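Local coordinates for protein beta-galactosidase (Bacillus circulans subsp. alkalophilus, PDB 3TTY) that hydrolyses terminal beta-D-galactose residues from beta-galactosides, binding galactose in a TIM-barrel glycoside hydrolase domain, at residues Asp95-Gly103 against Tyr151-Asn159. Sequence-based numbering, arbitrary orientation.
Sequences DVLRVDYEG and YGGYCYCDN. With ZN (zinc ion), chain G.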
# COMPACT_ATOMS: atom_id res chain seq x y z
N ASP A 95 18.93 -20.54 15.14
CA ASP A 95 18.08 -21.50 14.40
C ASP A 95 16.66 -21.48 14.95
O ASP A 95 15.72 -21.99 14.35
CB ASP A 95 18.65 -22.93 14.47
CG ASP A 95 18.53 -23.55 15.86
OD1 ASP A 95 19.45 -23.36 16.68
OD2 ASP A 95 17.51 -24.22 16.13
N VAL A 96 16.49 -20.85 16.09
CA VAL A 96 15.18 -20.73 16.71
C VAL A 96 14.34 -19.65 16.01
O VAL A 96 13.12 -19.67 16.06
CB VAL A 96 15.37 -20.46 18.21
CG1 VAL A 96 14.70 -19.16 18.64
CG2 VAL A 96 14.92 -21.67 19.01
N LEU A 97 15.02 -18.77 15.28
CA LEU A 97 14.37 -17.61 14.67
C LEU A 97 13.91 -17.88 13.24
O LEU A 97 14.59 -18.58 12.47
CB LEU A 97 15.32 -16.42 14.69
CG LEU A 97 15.75 -15.89 16.06
CD1 LEU A 97 16.96 -14.98 15.91
CD2 LEU A 97 14.61 -15.16 16.78
N ARG A 98 12.78 -17.29 12.87
CA ARG A 98 12.21 -17.52 11.54
C ARG A 98 12.86 -16.66 10.46
O ARG A 98 13.53 -15.66 10.75
CB ARG A 98 10.70 -17.29 11.55
CG ARG A 98 9.93 -18.39 12.24
CD ARG A 98 8.45 -18.17 12.22
NE ARG A 98 7.77 -19.18 13.02
CZ ARG A 98 6.46 -19.16 13.30
NH1 ARG A 98 5.69 -18.17 12.86
NH2 ARG A 98 5.94 -20.11 14.06
N VAL A 99 12.68 -17.08 9.22
CA VAL A 99 12.96 -16.27 8.05
C VAL A 99 11.60 -15.94 7.44
O VAL A 99 10.74 -16.83 7.26
CB VAL A 99 13.89 -17.01 7.09
CG1 VAL A 99 13.85 -16.38 5.70
CG2 VAL A 99 15.29 -16.99 7.64
N ASP A 100 11.36 -14.66 7.16
CA ASP A 100 10.03 -14.27 6.76
C ASP A 100 9.76 -14.41 5.26
O ASP A 100 10.63 -14.80 4.48
CB ASP A 100 9.67 -12.87 7.27
CG ASP A 100 10.54 -11.78 6.68
OD1 ASP A 100 10.96 -11.90 5.51
OD2 ASP A 100 10.81 -10.78 7.40
N TYR A 101 8.53 -14.10 4.90
CA TYR A 101 8.06 -14.17 3.53
C TYR A 101 8.92 -13.32 2.59
O TYR A 101 8.99 -13.59 1.40
CB TYR A 101 6.59 -13.73 3.51
CG TYR A 101 5.92 -13.71 2.15
CD1 TYR A 101 5.33 -14.85 1.63
CD2 TYR A 101 5.85 -12.53 1.42
CE1 TYR A 101 4.70 -14.82 0.39
CE2 TYR A 101 5.23 -12.49 0.19
CZ TYR A 101 4.66 -13.64 -0.33
OH TYR A 101 4.02 -13.59 -1.55
N GLU A 102 9.60 -12.31 3.13
CA GLU A 102 10.44 -11.47 2.29
C GLU A 102 11.88 -11.98 2.23
O GLU A 102 12.73 -11.36 1.62
CB GLU A 102 10.42 -10.00 2.76
CG GLU A 102 9.03 -9.42 3.05
CD GLU A 102 8.21 -9.16 1.79
OE1 GLU A 102 8.78 -9.12 0.68
OE2 GLU A 102 6.97 -9.01 1.91
N GLY A 103 12.13 -13.12 2.87
CA GLY A 103 13.45 -13.75 2.86
C GLY A 103 14.38 -13.31 4.00
O GLY A 103 15.54 -13.72 4.07
N TYR A 151 -0.30 -21.05 18.07
CA TYR A 151 0.56 -21.47 16.97
C TYR A 151 0.16 -20.79 15.65
O TYR A 151 -1.02 -20.66 15.34
CB TYR A 151 0.45 -22.98 16.79
CG TYR A 151 1.18 -23.83 17.81
CD1 TYR A 151 2.56 -23.91 17.81
CD2 TYR A 151 0.48 -24.61 18.73
CE1 TYR A 151 3.23 -24.70 18.71
CE2 TYR A 151 1.14 -25.43 19.64
CZ TYR A 151 2.52 -25.47 19.61
OH TYR A 151 3.21 -26.27 20.49
N GLY A 152 1.14 -20.36 14.86
CA GLY A 152 0.81 -19.69 13.61
C GLY A 152 1.96 -19.00 12.92
O GLY A 152 3.07 -18.95 13.46
N GLY A 153 1.70 -18.48 11.72
CA GLY A 153 2.73 -17.88 10.91
C GLY A 153 3.57 -18.92 10.18
O GLY A 153 3.73 -20.04 10.64
N TYR A 154 4.12 -18.54 9.03
CA TYR A 154 4.96 -19.45 8.26
C TYR A 154 6.42 -19.06 8.38
O TYR A 154 6.73 -17.90 8.66
CB TYR A 154 4.56 -19.44 6.79
CG TYR A 154 3.20 -19.98 6.53
CD1 TYR A 154 2.67 -20.98 7.34
CD2 TYR A 154 2.43 -19.50 5.49
CE1 TYR A 154 1.41 -21.48 7.11
CE2 TYR A 154 1.16 -20.00 5.25
CZ TYR A 154 0.66 -20.99 6.07
OH TYR A 154 -0.60 -21.49 5.83
N CYS A 155 7.30 -20.04 8.17
CA CYS A 155 8.73 -19.82 8.16
C CYS A 155 9.28 -20.30 6.82
O CYS A 155 8.77 -21.26 6.24
CB CYS A 155 9.39 -20.58 9.30
SG CYS A 155 11.19 -20.36 9.38
N TYR A 156 10.33 -19.63 6.35
CA TYR A 156 10.93 -19.93 5.06
C TYR A 156 12.44 -20.10 5.18
O TYR A 156 13.16 -19.88 4.21
CB TYR A 156 10.61 -18.82 4.05
CG TYR A 156 9.12 -18.59 3.89
CD1 TYR A 156 8.38 -19.31 2.95
CD2 TYR A 156 8.44 -17.67 4.69
CE1 TYR A 156 7.03 -19.11 2.79
CE2 TYR A 156 7.08 -17.45 4.54
CZ TYR A 156 6.38 -18.18 3.59
OH TYR A 156 5.04 -17.99 3.44
N CYS A 157 12.91 -20.49 6.37
CA CYS A 157 14.35 -20.62 6.61
C CYS A 157 14.93 -21.87 5.93
O CYS A 157 14.22 -22.69 5.35
CB CYS A 157 14.66 -20.64 8.12
SG CYS A 157 14.37 -22.26 8.95
N ASP A 158 16.24 -22.02 6.01
CA ASP A 158 16.91 -23.20 5.46
C ASP A 158 16.42 -24.54 5.99
O ASP A 158 16.29 -25.51 5.23
CB ASP A 158 18.40 -23.09 5.70
CG ASP A 158 19.16 -23.02 4.43
OD1 ASP A 158 19.23 -21.90 3.86
OD2 ASP A 158 19.63 -24.09 3.97
N ASN A 159 16.17 -24.62 7.29
CA ASN A 159 15.70 -25.85 7.89
C ASN A 159 14.30 -26.24 7.42
O ASN A 159 14.03 -27.42 7.16
CB ASN A 159 15.80 -25.78 9.42
CG ASN A 159 17.24 -25.81 9.90
OD1 ASN A 159 18.11 -26.35 9.21
ND2 ASN A 159 17.51 -25.22 11.05
ZN ZN G . 11.97 -22.59 9.62
O HOH W 1 15.52 -23.76 12.19
O HOH W 2 3.84 -20.11 16.41
O HOH W 3 5.88 -16.32 10.94
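Arg98 lays its aliphatic chain along Cys155, CG 3.7 Å from Cys155 SG, and carries its guanidinium on to the glycines beyond. The chain stays extended from CG to NE, long enough for NH1 and NH2 to close end-on upon one atom, Gly152 O. The NH1 bond to Gly152 O is the shorter at 2.8 Å and uses a lone pair in the carbonyl plane; Gly153 O lies over one guanidinium face. A water in the guanidinium plane links NH1 to Tyr154 O and probably helps hold the group's rotation.

Cys155 SG binds the zinc at 2.4 Å and also accepts from Val99 N, at 3.6 Å and nearly straight (164°), and from Cys157 N. These two N-H...S bonds probably ease the thiolate charge on Cys155, one of four zinc ligands with Cys157, Cys115 and Cys160. Through Cys115 the zinc joins the loop between helices 87-92 and 119-135 of the TIM barrel to the one that leaves barrel strand 142-146 and runs into helix 158-172.

Val99 leans its CG2 on Cys157 CB (3.7 Å), while its carbonyl O accepts from Tyr156 N at 3.0 Å. Tyr156 lies side by side with Tyr101, its OH at the edge of the Tyr101 ring, 3.6 Å from CD1.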